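PDB 5J3U: protein Kinase A, which binds cyclic AMP through two cyclic nucleotide-binding domains and probably inhibits the catalytic subunit of the kinase until cAMP arrives. Local coordinates for residues I49-L58 / A92-T102; R130-K139 / R152-T161. All coordinates share one frame; numbering follows the deposited sequence.

Contact 1. Residues I49-L58 / A92-T102; sequences IREGDDGECL and ALLYNAPRAAT. With CMP (adenosine-3',5'-cyclic-monophosphate), chain C.
Arg99 reaches from the phosphate-binding cassette of a cyclic nucleotide-binding domain, a cupin-like beta barrel with cAMP bound, to the loop 50-56 between two barrel strands. Its guanidinium works along its edge. Arg99 NH1 donates to CMP O2P (2.9 Å), while NH1 and NH2 together grip the carbonyl of Cys57, the shorter bond being Arg99 NH2 to Cys57 O at 2.8 Å. That oxygen lies only 4° out of the guanidinium plane, and with a water joining Arg99 NE to Asp54 O the group is held against rotation. The bend at chi2 (-60°) turns the chain under the loop toward the phosphate.

Backbone bonds fasten the same arginine at its root: Arg99 N donates to Asp53 O, and Arg99 O accepts from Gly52 N within the type II turn 50-53. The turn is further held where Glu51 N meets Thr102 OG1 at 2.9 Å, nearly straight at 173°. Ala92 N and Ala100 N add bonds to the phosphate oxygens, and Glu90 and Gly89 also bind the nucleotide.

Packing sandwiches the guanidinium between Ile49 CD1 over one face and Gly55 CA, 3.3 Å above the opposite one; Gly55 CA also lies 4.1 Å from Ala92 CB, so the glycine fits closely between the guanidinium and the helix. Farther along, Leu93 crosses Leu58 at about a right angle, with Leu93 CD2 4.0 Å from Leu58 CD2.

Contact 2. Residues R130-K139 / R152-T161; sequences RRSMYDSFLK and RGKVADALRT
Tyr134 OH and Thr161 OG1 lie 2.6 Å apart, joining the C-terminal part of helix 116-138, which follows the first cyclic nucleotide-binding barrel, to the first strand of the second barrel. Thr161 OG1 also bonds to Glu184, which in one of two modelled conformers of Arg130 forms a salt bridge with that arginine, placing the tyrosine hydroxyl beside a small charged cluster. Arg131 makes a salt bridge to Asp157 through NE, but its geometry is doubtful because the modelled position of Asp157 OD1 is uncertain. At the other end a water donates to both Asp135 O and Asp135 OD1.

Leu159 CB makes a CH-pi contact with one face of the Tyr134 ring, 3.8 Å from the centroid and 10° off the normal. With CG anti to the carbonyl carbon (chi1 -79°), the ring lies against Leu159 and its edge faces Thr161.

The axes of helix segments 130-138 and 152-157 come within 8.7 Å, their N-to-C directions 128° apart, and Ala156 is a knob in the hole formed by Arg131, Tyr134, Asp135 and Leu138. Leu138 and Leu159 meet tip to tip, and Leu138 CD1 rests 3.7 Å from Val155 CG1.

Contact 1 is complete in sequence before the first residue of contact 2, and their centres are 24 Å apart, with nearest atoms about 7 Å apart without touching. Helix 116-138 relates them: near its start Phe119 packs on Leu58 and Leu93, and Arg116 bonds to the backbone of Gly55 and Ala92, whereas its far end supplies segment 130-139. Contact 1 belongs to the first cAMP site, through the bonds of Ala92, Arg99 and Ala100 to the phosphate, while contact 2, its centre about 11 Å from the chain centre, fixes the helix leaving that domain against helix 149-157 and strand 159-165 of the second. This continuity could couple the two sites, as in related regulatory subunits.

Contact 1. Residues I49-L58 / A92-T102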
loop_
_atom_site.group_PDB
_atom_site.type_symbol
_atom_site.label_atom_id
_atom_site.label_comp_id
_atom_site.label_asym_id
_atom_site.label_seq_id
_atom_site.Cartn_x
_atom_site.Cartn_y
_atom_site.Cartn_z
ATOM N N ILE A 49 8.524 15.951 15.198
ATOM C CA ILE A 49 9.094 16.576 14.028
ATOM C C ILE A 49 8.529 17.992 13.929
ATOM O O ILE A 49 7.349 18.175 14.155
ATOM C CB ILE A 49 8.672 15.824 12.729
ATOM C CG1 ILE A 49 9.267 14.408 12.728
ATOM C CG2 ILE A 49 9.047 16.615 11.478
ATOM C CD1 ILE A 49 8.922 13.626 11.467
ATOM N N ARG A 50 9.361 18.945 13.549
ATOM C CA ARG A 50 8.939 20.315 13.492
ATOM C C ARG A 50 9.101 20.839 12.084
ATOM O O ARG A 50 10.163 20.723 11.504
ATOM C CB ARG A 50 9.743 21.160 14.464
ATOM C CG ARG A 50 9.712 20.608 15.883
ATOM C CD ARG A 50 10.080 21.678 16.912
ATOM N NE ARG A 50 11.248 21.319 17.717
ATOM C CZ ARG A 50 11.284 20.351 18.635
ATOM N NH1 ARG A 50 10.223 19.579 18.870
ATOM N NH2 ARG A 50 12.399 20.156 19.328
ATOM N N GLU A 51 8.013 21.423 11.554
ATOM C CA GLU A 51 7.997 21.960 10.208
ATOM C C GLU A 51 9.154 22.902 10.019
ATOM O O GLU A 51 9.425 23.692 10.896
ATOM C CB GLU A 51 6.677 22.719 9.956
ATOM C CG GLU A 51 6.451 23.203 8.560
ATOM C CD GLU A 51 5.119 23.921 8.374
ATOM O OE1 GLU A 51 4.279 23.993 9.314
ATOM O OE2 GLU A 51 4.953 24.425 7.246
ATOM N N GLY A 52 9.813 22.814 8.880
ATOM C CA GLY A 52 10.935 23.703 8.550
ATOM C C GLY A 52 12.331 23.187 8.945
ATOM O O GLY A 52 13.339 23.613 8.351
ATOM N N ASP A 53 12.424 22.258 9.910
ATOM C CA ASP A 53 13.724 21.687 10.315
ATOM C C ASP A 53 14.315 20.801 9.218
ATOM O O ASP A 53 13.604 20.303 8.311
ATOM C CB ASP A 53 13.597 20.844 11.590
ATOM C CG ASP A 53 13.405 21.677 12.852
ATOM O OD1 ASP A 53 13.406 22.908 12.767
ATOM O OD2 ASP A 53 13.230 21.078 13.953
ATOM N N ASP A 54 15.620 20.590 9.297
ATOM C CA ASP A 54 16.270 19.538 8.498
ATOM C C ASP A 54 15.724 18.160 8.934
ATOM O O ASP A 54 15.443 17.956 10.101
ATOM C CB ASP A 54 17.783 19.548 8.712
ATOM C CG ASP A 54 18.466 20.753 8.097
ATOM O OD1 ASP A 54 17.943 21.329 7.152
ATOM O OD2 ASP A 54 19.573 21.103 8.558
ATOM N N GLY A 55 15.546 17.251 7.991
ATOM C CA GLY A 55 15.160 15.844 8.278
ATOM C C GLY A 55 16.315 14.857 8.076
ATOM O O GLY A 55 16.958 14.834 6.996
ATOM N N GLU A 56 16.621 14.049 9.094
ATOM C CA GLU A 56 17.683 13.039 8.916
ATOM C C GLU A 56 17.213 11.637 9.171
ATOM O O GLU A 56 18.024 10.739 9.165
ATOM C CB GLU A 56 18.932 13.337 9.763
ATOM C CG GLU A 56 19.514 14.741 9.618
ATOM C CD GLU A 56 19.922 15.138 8.200
ATOM O OE1 GLU A 56 20.181 14.289 7.317
ATOM O OE2 GLU A 56 19.990 16.355 7.956
ATOM N N CYS A 57 15.920 11.453 9.365
ATOM C CA CYS A 57 15.353 10.136 9.512
ATOM C C CYS A 57 13.870 10.131 9.147
ATOM O O CYS A 57 13.251 11.199 8.982
ATOM C CB CYS A 57 15.533 9.689 10.945
ATOM S SG CYS A 57 14.700 10.744 12.125
ATOM N N LEU A 58 13.307 8.927 9.050
ATOM C CA LEU A 58 11.887 8.725 8.947
ATOM C C LEU A 58 11.477 7.753 10.011
ATOM O O LEU A 58 12.337 7.153 10.657
ATOM C CB LEU A 58 11.526 8.262 7.551
ATOM C CG LEU A 58 11.997 6.873 7.069
ATOM C CD1 LEU A 58 11.230 5.759 7.766
ATOM C CD2 LEU A 58 11.778 6.750 5.566
ATOM N N ALA A 92 10.988 14.515 3.556
ATOM C CA ALA A 92 12.285 15.189 3.637
ATOM C C ALA A 92 13.420 14.328 3.093
ATOM O O ALA A 92 14.405 14.832 2.535
ATOM C CB ALA A 92 12.563 15.576 5.063
ATOM N N LEU A 93 13.266 13.020 3.245
ATOM C CA LEU A 93 14.256 12.053 2.724
ATOM C C LEU A 93 14.020 11.815 1.222
ATOM O O LEU A 93 14.967 11.745 0.428
ATOM C CB LEU A 93 14.169 10.747 3.517
ATOM C CG LEU A 93 15.040 10.689 4.794
ATOM C CD1 LEU A 93 14.820 11.901 5.686
ATOM C CD2 LEU A 93 14.817 9.354 5.540
ATOM N N LEU A 94 12.767 11.666 0.820
ATOM C CA LEU A 94 12.497 11.418 -0.630
ATOM C C LEU A 94 12.891 12.595 -1.505
ATOM O O LEU A 94 13.445 12.403 -2.578
ATOM C CB LEU A 94 11.044 11.102 -0.899
ATOM C CG LEU A 94 10.527 9.710 -0.663
ATOM C CD1 LEU A 94 9.005 9.746 -0.763
ATOM C CD2 LEU A 94 11.120 8.709 -1.664
ATOM N N TYR A 95 12.637 13.815 -1.038
ATOM C CA TYR A 95 12.809 15.007 -1.880
ATOM C C TYR A 95 13.928 15.951 -1.438
ATOM O O TYR A 95 14.120 16.984 -2.063
ATOM C CB TYR A 95 11.451 15.734 -1.997
ATOM C CG TYR A 95 10.356 14.812 -2.495
ATOM C CD1 TYR A 95 10.410 14.252 -3.774
ATOM C CD2 TYR A 95 9.301 14.457 -1.685
ATOM C CE1 TYR A 95 9.437 13.378 -4.224
ATOM C CE2 TYR A 95 8.331 13.582 -2.129
ATOM C CZ TYR A 95 8.400 13.060 -3.397
ATOM O OH TYR A 95 7.415 12.198 -3.790
ATOM N N ASN A 96 14.678 15.608 -0.381
ATOM C CA ASN A 96 15.782 16.442 0.108
ATOM C C ASN A 96 15.333 17.872 0.455
ATOM O O ASN A 96 15.936 18.872 0.063
ATOM C CB ASN A 96 16.958 16.392 -0.877
ATOM C CG ASN A 96 17.609 15.029 -0.900
ATOM O OD1 ASN A 96 17.611 14.330 0.106
ATOM N ND2 ASN A 96 18.148 14.641 -2.041
ATOM N N ALA A 97 14.266 17.943 1.237
ATOM C CA ALA A 97 13.603 19.188 1.554
ATOM C C ALA A 97 13.403 19.304 3.058
ATOM O O ALA A 97 13.438 18.300 3.771
ATOM C CB ALA A 97 12.272 19.216 0.859
ATOM N N PRO A 98 13.146 20.536 3.551
ATOM C CA PRO A 98 12.893 20.649 4.964
ATOM C C PRO A 98 11.603 19.920 5.316
ATOM O O PRO A 98 10.740 19.680 4.451
ATOM C CB PRO A 98 12.771 22.180 5.181
ATOM C CG PRO A 98 13.413 22.799 3.982
ATOM C CD PRO A 98 13.048 21.851 2.880
ATOM N N ARG A 99 11.454 19.583 6.579
ATOM C CA ARG A 99 10.165 19.001 7.047
ATOM C C ARG A 99 8.937 19.836 6.558
ATOM O O ARG A 99 8.880 21.033 6.767
ATOM C CB ARG A 99 10.146 18.946 8.581
ATOM C CG ARG A 99 11.244 18.079 9.230
ATOM C CD ARG A 99 11.125 16.617 8.760
ATOM N NE ARG A 99 11.930 15.744 9.599
ATOM C CZ ARG A 99 12.155 14.460 9.338
ATOM N NH1 ARG A 99 11.632 13.886 8.273
ATOM N NH2 ARG A 99 12.945 13.762 10.142
ATOM N N ALA A 100 7.957 19.187 5.957
ATOM C CA ALA A 100 6.785 19.842 5.379
ATOM C C ALA A 100 5.613 20.015 6.352
ATOM O O ALA A 100 4.588 20.610 5.993
ATOM C CB ALA A 100 6.316 19.036 4.195
ATOM N N ALA A 101 5.735 19.476 7.556
ATOM C CA ALA A 101 4.716 19.522 8.572
ATOM C C ALA A 101 5.390 19.199 9.932
ATOM O O ALA A 101 6.522 18.709 9.979
ATOM C CB ALA A 101 3.601 18.497 8.282
ATOM N N THR A 102 4.674 19.495 11.000
ATOM C CA THR A 102 5.034 19.182 12.355
ATOM C C THR A 102 4.260 17.914 12.733
ATOM O O THR A 102 3.093 17.757 12.383
ATOM C CB THR A 102 4.643 20.394 13.256
ATOM O OG1 THR A 102 5.546 21.472 13.010
ATOM C CG2 THR A 102 4.593 20.046 14.713
HETATM P P CMP C . 8.330 15.205 6.277
HETATM O O1P CMP C . 8.072 16.519 5.483
HETATM O O2P CMP C . 9.742 14.686 6.225
HETATM O "O5'" CMP C . 7.957 15.633 7.783
HETATM C "C5'" CMP C . 6.594 15.978 8.034
HETATM C "C4'" CMP C . 5.727 14.802 7.644
HETATM O "O4'" CMP C . 4.357 14.919 7.887
HETATM C "C3'" CMP C . 5.865 14.468 6.184
HETATM O "O3'" CMP C . 7.217 14.081 5.938
HETATM C "C2'" CMP C . 4.789 13.428 6.101
HETATM O "O2'" CMP C . 5.269 12.152 6.479
HETATM C "C1'" CMP C . 3.735 13.915 7.093
HETATM N N9 CMP C . 2.542 14.489 6.426
HETATM C C8 CMP C . 1.280 13.957 6.520
HETATM N N7 CMP C . 0.412 14.692 5.760
HETATM C C5 CMP C . 1.101 15.636 5.164
HETATM C C6 CMP C . 0.755 16.727 4.222
HETATM N N6 CMP C . -0.519 16.903 3.795
HETATM N N1 CMP C . 1.757 17.512 3.831
HETATM C C2 CMP C . 3.059 17.359 4.208
HETATM N N3 CMP C . 3.448 16.397 5.084
HETATM C C4 CMP C . 2.520 15.528 5.588
HETATM O O HOH W 1 3.958 23.305 12.106
HETATM O O HOH W 2 13.363 16.826 11.688
HETATM O O HOH W 3 15.602 17.605 5.212
#

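Contact 2. Residues R130-K139 / R152-T161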
loop_
_atom_site.group_PDB
_atom_site.type_symbol
_atom_site.label_atom_id
_atom_site.label_comp_id
_atom_site.label_asym_id
_atom_site.label_seq_id
_atom_site.Cartn_x
_atom_site.Cartn_y
_atom_site.Cartn_z
ATOM N N ARG A 130 9.964 1.992 -8.436
ATOM C CA ARG A 130 8.722 1.248 -8.371
ATOM C C ARG A 130 7.525 2.139 -8.718
ATOM O O ARG A 130 6.640 1.737 -9.460
ATOM C CB ARG A 130 8.532 0.588 -7.008
ATOM C CG ARG A 130 7.413 -0.441 -7.010
ATOM C CD ARG A 130 7.902 -1.548 -7.941
ATOM N NE ARG A 130 7.014 -2.644 -8.245
ATOM C CZ ARG A 130 6.166 -2.716 -9.281
ATOM N NH1 ARG A 130 5.947 -1.682 -10.094
ATOM N NH2 ARG A 130 5.494 -3.837 -9.459
ATOM N N ARG A 131 7.509 3.339 -8.149
ATOM C CA ARG A 131 6.418 4.312 -8.372
ATOM C C ARG A 131 6.307 4.654 -9.850
ATOM O O ARG A 131 5.202 4.651 -10.420
ATOM C CB ARG A 131 6.590 5.569 -7.470
ATOM C CG ARG A 131 5.764 6.810 -7.806
ATOM C CD ARG A 131 4.275 6.553 -8.045
ATOM N NE ARG A 131 3.517 7.799 -8.244
ATOM C CZ ARG A 131 3.442 8.484 -9.380
ATOM N NH1 ARG A 131 2.688 9.584 -9.410
ATOM N NH2 ARG A 131 4.122 8.110 -10.473
ATOM N N SER A 132 7.470 4.915 -10.477
ATOM C CA SER A 132 7.503 5.235 -11.884
ATOM C C SER A 132 6.998 4.056 -12.734
ATOM O O SER A 132 6.226 4.232 -13.669
ATOM C CB SER A 132 8.910 5.680 -12.285
ATOM O OG SER A 132 8.887 6.039 -13.639
ATOM N N MET A 133 7.390 2.847 -12.359
ATOM C CA MET A 133 6.962 1.643 -13.073
ATOM C C MET A 133 5.452 1.440 -12.899
ATOM O O MET A 133 4.783 1.064 -13.874
ATOM C CB MET A 133 7.745 0.419 -12.607
ATOM C CG MET A 133 9.219 0.502 -12.976
ATOM S SD MET A 133 9.533 0.322 -14.749
ATOM C CE MET A 133 9.295 -1.434 -14.964
ATOM N N TYR A 134 4.927 1.756 -11.708
ATOM C CA TYR A 134 3.453 1.687 -11.512
ATOM C C TYR A 134 2.764 2.716 -12.407
ATOM O O TYR A 134 1.767 2.402 -13.071
ATOM C CB TYR A 134 3.015 1.931 -10.081
ATOM C CG TYR A 134 3.165 0.779 -9.124
ATOM C CD1 TYR A 134 2.748 -0.516 -9.451
ATOM C CD2 TYR A 134 3.654 1.027 -7.818
ATOM C CE1 TYR A 134 2.853 -1.559 -8.527
ATOM C CE2 TYR A 134 3.744 0.007 -6.871
ATOM C CZ TYR A 134 3.347 -1.270 -7.218
ATOM O OH TYR A 134 3.460 -2.246 -6.261
ATOM N N ASP A 135 3.313 3.925 -12.472
ATOM C CA ASP A 135 2.730 4.913 -13.346
ATOM C C ASP A 135 2.677 4.510 -14.824
ATOM O O ASP A 135 1.676 4.700 -15.487
ATOM C CB ASP A 135 3.435 6.216 -13.197
ATOM C CG ASP A 135 2.604 7.362 -13.725
ATOM O OD1 ASP A 135 1.369 7.459 -13.388
ATOM O OD2 ASP A 135 3.217 8.154 -14.448
ATOM N N SER A 136 3.784 3.936 -15.301
ATOM C CA SER A 136 3.895 3.390 -16.625
ATOM C C SER A 136 2.920 2.303 -16.894
ATOM O O SER A 136 2.198 2.338 -17.918
ATOM C CB SER A 136 5.310 2.929 -16.852
ATOM O OG SER A 136 5.403 2.410 -18.133
ATOM N N PHE A 137 2.782 1.394 -15.928
ATOM C CA PHE A 137 1.889 0.246 -16.033
ATOM C C PHE A 137 0.472 0.744 -16.154
ATOM O O PHE A 137 -0.231 0.324 -17.049
ATOM C CB PHE A 137 2.080 -0.639 -14.834
ATOM C CG PHE A 137 1.014 -1.680 -14.640
ATOM C CD1 PHE A 137 0.844 -2.671 -15.584
ATOM C CD2 PHE A 137 0.238 -1.670 -13.491
ATOM C CE1 PHE A 137 -0.133 -3.665 -15.402
ATOM C CE2 PHE A 137 -0.720 -2.653 -13.285
ATOM C CZ PHE A 137 -0.902 -3.636 -14.251
ATOM N N LEU A 138 0.067 1.629 -15.284
ATOM C CA LEU A 138 -1.370 2.053 -15.234
ATOM C C LEU A 138 -1.759 2.782 -16.501
ATOM O O LEU A 138 -2.914 2.830 -16.909
ATOM C CB LEU A 138 -1.651 2.951 -14.028
ATOM C CG LEU A 138 -1.541 2.343 -12.636
ATOM C CD1 LEU A 138 -2.005 3.318 -11.589
ATOM C CD2 LEU A 138 -2.361 1.051 -12.523
ATOM N N LYS A 139 -0.777 3.387 -17.154
ATOM C CA LYS A 139 -1.087 4.071 -18.378
ATOM C C LYS A 139 -1.496 3.111 -19.451
ATOM O O LYS A 139 -2.109 3.526 -20.422
ATOM C CB LYS A 139 0.119 4.960 -18.789
ATOM C CG LYS A 139 -0.234 6.076 -19.701
ATOM C CD LYS A 139 1.017 6.679 -20.321
ATOM C CE LYS A 139 0.723 8.089 -20.832
ATOM N NZ LYS A 139 -0.683 8.349 -21.284
ATOM N N ARG A 152 -4.198 9.210 -12.015
ATOM C CA ARG A 152 -3.531 7.928 -12.179
ATOM C C ARG A 152 -2.313 7.829 -11.259
ATOM O O ARG A 152 -2.052 6.775 -10.651
ATOM C CB ARG A 152 -3.173 7.691 -13.650
ATOM C CG ARG A 152 -3.717 6.415 -14.223
ATOM C CD ARG A 152 -3.224 6.130 -15.634
ATOM N NE ARG A 152 -3.627 7.149 -16.604
ATOM C CZ ARG A 152 -2.888 8.158 -17.047
ATOM N NH1 ARG A 152 -1.637 8.327 -16.651
ATOM N NH2 ARG A 152 -3.426 9.020 -17.907
ATOM N N GLY A 153 -1.553 8.916 -11.151
ATOM C CA GLY A 153 -0.400 8.958 -10.252
ATOM C C GLY A 153 -0.773 8.723 -8.802
ATOM O O GLY A 153 -0.027 8.047 -8.061
ATOM N N LYS A 154 -1.932 9.227 -8.390
ATOM C CA LYS A 154 -2.394 8.965 -7.024
ATOM C C LYS A 154 -2.720 7.502 -6.758
ATOM O O LYS A 154 -2.403 6.979 -5.708
ATOM C CB LYS A 154 -3.572 9.862 -6.648
ATOM C CG LYS A 154 -3.149 11.311 -6.512
ATOM C CD LYS A 154 -2.420 11.559 -5.201
ATOM C CE LYS A 154 -1.163 12.426 -5.326
ATOM N NZ LYS A 154 -0.924 13.352 -4.173
ATOM N N VAL A 155 -3.315 6.844 -7.745
ATOM C CA VAL A 155 -3.596 5.398 -7.677
ATOM C C VAL A 155 -2.254 4.660 -7.600
ATOM O O VAL A 155 -2.047 3.817 -6.721
ATOM C CB VAL A 155 -4.429 4.928 -8.923
ATOM C CG1 VAL A 155 -4.621 3.432 -8.916
ATOM C CG2 VAL A 155 -5.792 5.596 -9.007
ATOM N N ALA A 156 -1.312 5.018 -8.481
ATOM C CA ALA A 156 0.026 4.402 -8.512
ATOM C C ALA A 156 0.722 4.468 -7.136
ATOM O O ALA A 156 1.351 3.485 -6.706
ATOM C CB ALA A 156 0.912 5.035 -9.620
ATOM N N ASP A 157 0.577 5.603 -6.463
ATOM C CA ASP A 157 1.106 5.846 -5.113
ATOM C C ASP A 157 0.472 4.993 -4.019
ATOM O O ASP A 157 1.047 4.845 -2.973
ATOM C CB ASP A 157 0.882 7.306 -4.708
ATOM C CG ASP A 157 1.828 8.282 -5.417
ATOM O OD1 ASP A 157 2.813 7.837 -6.038
ATOM O OD2 ASP A 157 1.542 9.506 -5.405
ATOM N N ALA A 158 -0.706 4.421 -4.260
ATOM C CA ALA A 158 -1.413 3.532 -3.316
ATOM C C ALA A 158 -1.360 2.007 -3.662
ATOM O O ALA A 158 -2.110 1.179 -3.053
ATOM C CB ALA A 158 -2.855 3.967 -3.261
ATOM N N LEU A 159 -0.561 1.627 -4.643
ATOM C CA LEU A 159 -0.427 0.214 -5.035
ATOM C C LEU A 159 0.648 -0.543 -4.269
ATOM O O LEU A 159 1.692 0.036 -3.932
ATOM C CB LEU A 159 -0.105 0.110 -6.516
ATOM C CG LEU A 159 -1.188 0.579 -7.464
ATOM C CD1 LEU A 159 -0.792 0.415 -8.897
ATOM C CD2 LEU A 159 -2.508 -0.155 -7.242
ATOM N N ARG A 160 0.369 -1.816 -3.989
ATOM C CA ARG A 160 1.350 -2.800 -3.509
ATOM C C ARG A 160 1.404 -3.941 -4.492
ATOM O O ARG A 160 0.542 -4.001 -5.367
ATOM C CB ARG A 160 0.994 -3.310 -2.123
ATOM C CG ARG A 160 0.948 -2.221 -1.079
ATOM C CD ARG A 160 0.364 -2.797 0.198
ATOM N NE ARG A 160 0.300 -1.865 1.297
ATOM C CZ ARG A 160 -0.679 -0.990 1.536
ATOM N NH1 ARG A 160 -1.723 -0.834 0.707
ATOM N NH2 ARG A 160 -0.576 -0.206 2.614
ATOM N N THR A 161 2.476 -4.714 -4.480
ATOM C CA THR A 161 2.633 -5.857 -5.409
ATOM C C THR A 161 2.664 -7.123 -4.622
ATOM O O THR A 161 3.297 -7.170 -3.565
ATOM C CB THR A 161 3.891 -5.724 -6.272
ATOM O OG1 THR A 161 3.675 -4.621 -7.171
ATOM C CG2 THR A 161 4.167 -6.951 -7.079
HETATM O O HOH W 4 -0.075 6.858 -15.532
#